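Local coordinates for protein peroxisomal acyl-coenzyme A oxidase 1 (Arabidopsis thaliana, PDB 1W07) that oxidises long- and medium-chain acyl-CoAs to 2-trans-enoyl-CoAs with FAD as cofactor, passing the electrons to oxygen and releasing hydrogen peroxide during peroxisomal beta-oxidation, at residues 551-562 with 588-599. The protein carries 1 engineered substitution. Sequence-based numbering, arbitrary orientation.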
loop_
_atom_site.group_PDB
_atom_site.type_symbol
_atom_site.label_atom_id
_atom_site.label_comp_id
_atom_site.label_asym_id
_atom_site.label_seq_id
_atom_site.Cartn_x
_atom_site.Cartn_y
_atom_site.Cartn_z
ATOM N N GLN B 551 -17.744 25.158 -0.096
ATOM C CA GLN B 551 -17.000 23.982 -0.522
ATOM C C GLN B 551 -16.409 23.246 0.679
ATOM O O GLN B 551 -16.360 22.027 0.680
ATOM C CB GLN B 551 -15.911 24.371 -1.523
ATOM C CG GLN B 551 -16.474 24.810 -2.862
ATOM C CD GLN B 551 -17.494 23.826 -3.395
ATOM O OE1 GLN B 551 -17.202 22.639 -3.552
ATOM N NE2 GLN B 551 -18.703 24.309 -3.668
ATOM N N LEU B 552 -15.969 23.976 1.701
ATOM C CA LEU B 552 -15.432 23.333 2.898
ATOM C C LEU B 552 -16.556 22.558 3.594
ATOM O O LEU B 552 -16.337 21.493 4.181
ATOM C CB LEU B 552 -14.844 24.375 3.855
ATOM C CG LEU B 552 -13.580 25.075 3.341
ATOM C CD1 LEU B 552 -13.127 26.131 4.342
ATOM C CD2 LEU B 552 -12.487 24.034 3.115
ATOM N N ASN B 553 -17.771 23.094 3.512
ATOM C CA ASN B 553 -18.934 22.451 4.115
ATOM C C ASN B 553 -19.175 21.129 3.395
ATOM O O ASN B 553 -19.431 20.100 4.026
ATOM C CB ASN B 553 -20.165 23.353 3.994
ATOM C CG ASN B 553 -21.344 22.831 4.784
ATOM O OD1 ASN B 553 -21.483 23.104 5.977
ATOM N ND2 ASN B 553 -22.190 22.050 4.128
ATOM N N ASN B 554 -19.084 21.153 2.069
ATOM C CA ASN B 554 -19.265 19.930 1.284
ATOM C C ASN B 554 -18.267 18.859 1.734
ATOM O O ASN B 554 -18.642 17.729 2.007
ATOM C CB ASN B 554 -19.061 20.200 -0.224
ATOM C CG ASN B 554 -20.196 21.003 -0.860
ATOM O OD1 ASN B 554 -21.355 20.909 -0.446
ATOM N ND2 ASN B 554 -19.868 21.760 -1.903
ATOM N N LEU B 555 -16.989 19.223 1.796
ATOM C CA LEU B 555 -15.948 18.285 2.195
ATOM C C LEU B 555 -16.154 17.807 3.633
ATOM O O LEU B 555 -15.987 16.623 3.932
ATOM C CB LEU B 555 -14.564 18.932 2.046
ATOM C CG LEU B 555 -14.144 19.339 0.626
ATOM C CD1 LEU B 555 -12.769 20.039 0.657
ATOM C CD2 LEU B 555 -14.127 18.090 -0.264
ATOM N N CYS B 556 -16.531 18.724 4.521
ATOM C CA CYS B 556 -16.763 18.373 5.914
ATOM C C CYS B 556 -17.746 17.230 6.037
ATOM O O CYS B 556 -17.479 16.260 6.745
ATOM C CB CYS B 556 -17.296 19.573 6.707
ATOM S SG CYS B 556 -17.756 19.213 8.429
ATOM N N TYR B 557 -18.890 17.330 5.359
ATOM C CA TYR B 557 -19.881 16.273 5.470
ATOM C C TYR B 557 -19.589 15.039 4.636
ATOM O O TYR B 557 -20.123 13.961 4.917
ATOM C CB TYR B 557 -21.290 16.828 5.218
ATOM C CG TYR B 557 -21.706 17.749 6.333
ATOM C CD1 TYR B 557 -21.434 19.117 6.269
ATOM C CD2 TYR B 557 -22.255 17.243 7.514
ATOM C CE1 TYR B 557 -21.686 19.952 7.357
ATOM C CE2 TYR B 557 -22.509 18.076 8.604
ATOM C CZ TYR B 557 -22.220 19.417 8.524
ATOM O OH TYR B 557 -22.412 20.205 9.637
ATOM N N ILE B 558 -18.745 15.187 3.619
ATOM C CA ILE B 558 -18.320 14.045 2.811
ATOM C C ILE B 558 -17.448 13.185 3.731
ATOM O O ILE B 558 -17.588 11.966 3.770
ATOM C CB ILE B 558 -17.443 14.467 1.588
ATOM C CG1 ILE B 558 -18.331 14.944 0.435
ATOM C CG2 ILE B 558 -16.537 13.288 1.157
ATOM C CD1 ILE B 558 -17.551 15.439 -0.780
ATOM N N TYR B 559 -16.541 13.822 4.465
ATOM C CA TYR B 559 -15.656 13.093 5.384
ATOM C C TYR B 559 -16.497 12.303 6.410
ATOM O O TYR B 559 -16.344 11.086 6.568
ATOM C CB TYR B 559 -14.716 14.088 6.101
ATOM C CG TYR B 559 -13.736 13.456 7.083
ATOM C CD1 TYR B 559 -12.684 12.637 6.647
ATOM C CD2 TYR B 559 -13.912 13.609 8.452
ATOM C CE1 TYR B 559 -11.835 11.975 7.569
ATOM C CE2 TYR B 559 -13.086 12.958 9.374
ATOM C CZ TYR B 559 -12.060 12.151 8.942
ATOM O OH TYR B 559 -11.267 11.533 9.891
ATOM N N ALA B 560 -17.407 13.000 7.081
ATOM C CA ALA B 560 -18.261 12.386 8.087
ATOM C C ALA B 560 -19.163 11.286 7.531
ATOM O O ALA B 560 -19.196 10.170 8.057
ATOM C CB ALA B 560 -19.101 13.459 8.777
ATOM N N LEU B 561 -19.894 11.591 6.467
ATOM C CA LEU B 561 -20.800 10.614 5.877
ATOM C C LEU B 561 -20.061 9.429 5.278
ATOM O O LEU B 561 -20.600 8.323 5.226
ATOM C CB LEU B 561 -21.677 11.276 4.813
ATOM C CG LEU B 561 -22.598 12.397 5.312
ATOM C CD1 LEU B 561 -23.434 12.948 4.158
ATOM C CD2 LEU B 561 -23.492 11.846 6.411
ATOM N N TYR B 562 -18.829 9.650 4.819
ATOM C CA TYR B 562 -18.042 8.561 4.259
ATOM C C TYR B 562 -17.661 7.588 5.368
ATOM O O TYR B 562 -17.745 6.373 5.195
ATOM C CB TYR B 562 -16.770 9.096 3.598
ATOM C CG TYR B 562 -15.883 7.984 3.099
ATOM C CD1 TYR B 562 -16.250 7.233 1.986
ATOM C CD2 TYR B 562 -14.700 7.658 3.759
ATOM C CE1 TYR B 562 -15.469 6.183 1.540
ATOM C CE2 TYR B 562 -13.900 6.607 3.318
ATOM C CZ TYR B 562 -14.296 5.876 2.208
ATOM O OH TYR B 562 -13.534 4.823 1.755
ATOM N N GLN B 588 -27.151 11.404 0.510
ATOM C CA GLN B 588 -26.555 12.715 0.721
ATOM C C GLN B 588 -25.087 12.704 0.295
ATOM O O GLN B 588 -24.594 13.662 -0.320
ATOM C CB GLN B 588 -26.664 13.114 2.188
ATOM C CG GLN B 588 -26.223 14.543 2.466
ATOM C CD GLN B 588 -26.959 15.570 1.605
ATOM O OE1 GLN B 588 -26.378 16.173 0.697
ATOM N NE2 GLN B 588 -28.236 15.778 1.894
ATOM N N LEU B 589 -24.389 11.620 0.626
ATOM C CA LEU B 589 -22.986 11.470 0.262
ATOM C C LEU B 589 -22.858 11.529 -1.265
ATOM O O LEU B 589 -22.006 12.235 -1.790
ATOM C CB LEU B 589 -22.439 10.134 0.795
ATOM C CG LEU B 589 -20.963 9.829 0.491
ATOM C CD1 LEU B 589 -20.066 10.928 1.063
ATOM C CD2 LEU B 589 -20.602 8.462 1.072
ATOM N N ARG B 590 -23.720 10.797 -1.966
ATOM C CA ARG B 590 -23.727 10.757 -3.433
ATOM C C ARG B 590 -23.902 12.172 -4.009
ATOM O O ARG B 590 -23.139 12.622 -4.879
ATOM C CB ARG B 590 -24.879 9.872 -3.910
ATOM C CG ARG B 590 -24.608 9.113 -5.195
ATOM C CD ARG B 590 -25.902 8.636 -5.839
ATOM N NE ARG B 590 -26.843 8.104 -4.852
ATOM C CZ ARG B 590 -26.661 6.979 -4.167
ATOM N NH1 ARG B 590 -25.565 6.252 -4.358
ATOM N NH2 ARG B 590 -27.562 6.595 -3.275
ATOM N N SER B 591 -24.917 12.871 -3.517
ATOM C CA SER B 591 -25.191 14.224 -3.948
ATOM C C SER B 591 -23.990 15.142 -3.703
ATOM O O SER B 591 -23.675 15.983 -4.544
ATOM C CB SER B 591 -26.419 14.758 -3.220
ATOM O OG SER B 591 -26.508 16.164 -3.388
ATOM N N LEU B 592 -23.322 14.989 -2.559
ATOM C CA LEU B 592 -22.152 15.820 -2.242
ATOM C C LEU B 592 -21.021 15.556 -3.235
ATOM O O LEU B 592 -20.241 16.455 -3.554
ATOM C CB LEU B 592 -21.669 15.560 -0.803
ATOM C CG LEU B 592 -22.590 16.042 0.328
ATOM C CD1 LEU B 592 -22.069 15.557 1.663
ATOM C CD2 LEU B 592 -22.668 17.552 0.328
ATOM N N TYR B 593 -20.917 14.327 -3.727
ATOM C CA TYR B 593 -19.881 14.025 -4.704
ATOM C C TYR B 593 -20.165 14.843 -5.974
ATOM O O TYR B 593 -19.278 15.527 -6.505
ATOM C CB TYR B 593 -19.872 12.536 -5.040
ATOM C CG TYR B 593 -19.348 11.628 -3.927
ATOM C CD1 TYR B 593 -18.485 12.102 -2.939
ATOM C CD2 TYR B 593 -19.665 10.272 -3.912
ATOM C CE1 TYR B 593 -17.943 11.239 -1.953
ATOM C CE2 TYR B 593 -19.136 9.396 -2.948
ATOM C CZ TYR B 593 -18.275 9.885 -1.974
ATOM O OH TYR B 593 -17.747 9.000 -1.045
ATOM N N THR B 594 -21.406 14.771 -6.455
ATOM C CA THR B 594 -21.829 15.504 -7.643
ATOM C C THR B 594 -21.594 16.998 -7.485
ATOM O O THR B 594 -21.277 17.681 -8.450
ATOM C CB THR B 594 -23.309 15.247 -7.926
ATOM O OG1 THR B 594 -23.484 13.851 -8.192
ATOM C CG2 THR B 594 -23.806 16.076 -9.135
ATOM N N GLN B 595 -21.753 17.508 -6.266
ATOM C CA GLN B 595 -21.536 18.927 -6.029
ATOM C C GLN B 595 -20.052 19.280 -6.026
ATOM O O GLN B 595 -19.653 20.353 -6.483
ATOM C CB GLN B 595 -22.164 19.344 -4.700
ATOM C CG GLN B 595 -23.675 19.368 -4.742
ATOM C CD GLN B 595 -24.305 19.545 -3.380
ATOM O OE1 GLN B 595 -24.052 20.528 -2.688
ATOM N NE2 GLN B 595 -25.136 18.587 -2.988
ATOM N N VAL B 596 -19.221 18.376 -5.520
ATOM C CA VAL B 596 -17.786 18.629 -5.455
ATOM C C VAL B 596 -17.090 18.423 -6.789
ATOM O O VAL B 596 -16.070 19.061 -7.067
ATOM C CB VAL B 596 -17.133 17.740 -4.367
ATOM C CG1 VAL B 596 -15.601 17.744 -4.500
ATOM C CG2 VAL B 596 -17.546 18.260 -3.008
ATOM N N ARG B 597 -17.647 17.542 -7.616
ATOM C CA ARG B 597 -17.076 17.226 -8.930
ATOM C C ARG B 597 -16.534 18.402 -9.740
ATOM O O ARG B 597 -15.383 18.376 -10.186
ATOM C CB ARG B 597 -18.102 16.463 -9.773
ATOM C CG ARG B 597 -17.795 16.405 -11.288
ATOM C CD ARG B 597 -16.484 15.715 -11.594
ATOM N NE ARG B 597 -16.193 15.753 -13.031
ATOM C CZ ARG B 597 -15.448 16.683 -13.620
ATOM N NH1 ARG B 597 -14.898 17.657 -12.902
ATOM N NH2 ARG B 597 -15.245 16.630 -14.926
ATOM N N PRO B 598 -17.361 19.446 -9.958
ATOM C CA PRO B 598 -16.900 20.597 -10.732
ATOM C C PRO B 598 -15.851 21.438 -10.018
ATOM O O PRO B 598 -15.118 22.212 -10.644
ATOM C CB PRO B 598 -18.196 21.355 -11.035
ATOM C CG PRO B 598 -19.045 21.068 -9.820
ATOM C CD PRO B 598 -18.778 19.597 -9.567
ATOM N N ASN B 599 -15.770 21.259 -8.704
ATOM C CA ASN B 599 -14.810 21.987 -7.887
ATOM C C ASN B 599 -13.524 21.225 -7.613
ATOM O O ASN B 599 -12.573 21.807 -7.102
ATOM C CB ASN B 599 -15.457 22.347 -6.548
ATOM C CG ASN B 599 -16.625 23.273 -6.717
ATOM O OD1 ASN B 599 -16.451 24.462 -6.972
ATOM N ND2 ASN B 599 -17.829 22.730 -6.601
#
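Ile558 and Leu592 interlock as reciprocal knobs-into-holes between two antiparallel helices of the C-terminal helical domain of acyl-CoA oxidase, whose segment axes approach to 9.6 Å at an angle of 144°. Ile558 sits among Leu589, Leu592, Tyr593 and Val596. Its CG1 lies anti to the carbonyl carbon (chi1 -81°), which carries the extended CG1-CD1 arm past Leu592, running the opposite way, with CG1 3.6 Å from Leu592 CB, and brings CD1 within 3.6 Å of Val596 CG2. The other branch, CG2, meets Tyr593 CE1 at the edge of the ring, near its plane. In return, Leu592 enters the hole formed by Asn554, Tyr557, Ile558 and Leu561, its two methyls dividing the work: CD1 touches both Tyr557 CB and Leu561 CD1, whereas CD2 lies 3.7 Å from Asn554 OD1. Leu561 CD1 also rests on the aliphatic part of Gln588, 3.6 Å from its CG, while the Gln588 amide donates to Ala474 O. Beyond Ile558, the Tyr593 hydroxyl approaches Tyr562 CD1 obliquely and hydrogen-bonds to Asn332, on helix 328-363, which also supplies FAD-binding residues.

Toward the C-terminal end of 588-599 the contact turns polar, yet no hydrogen bond crosses it. The amides of Gln551 and Asn599 stack with their planes 29° apart, a bend at chi2 turning the Gln551 amide onto that of Asn599. Asn599 OD1 accepts from Glu15 N. Replacing Asn599 with an alanine would probably leave the Gln551 amide without its stacking partner and Glu15 N without this acceptor. Asn599 ND2 donates within its own segment to Gln595 O, 3.0 Å away and in the carbonyl plane.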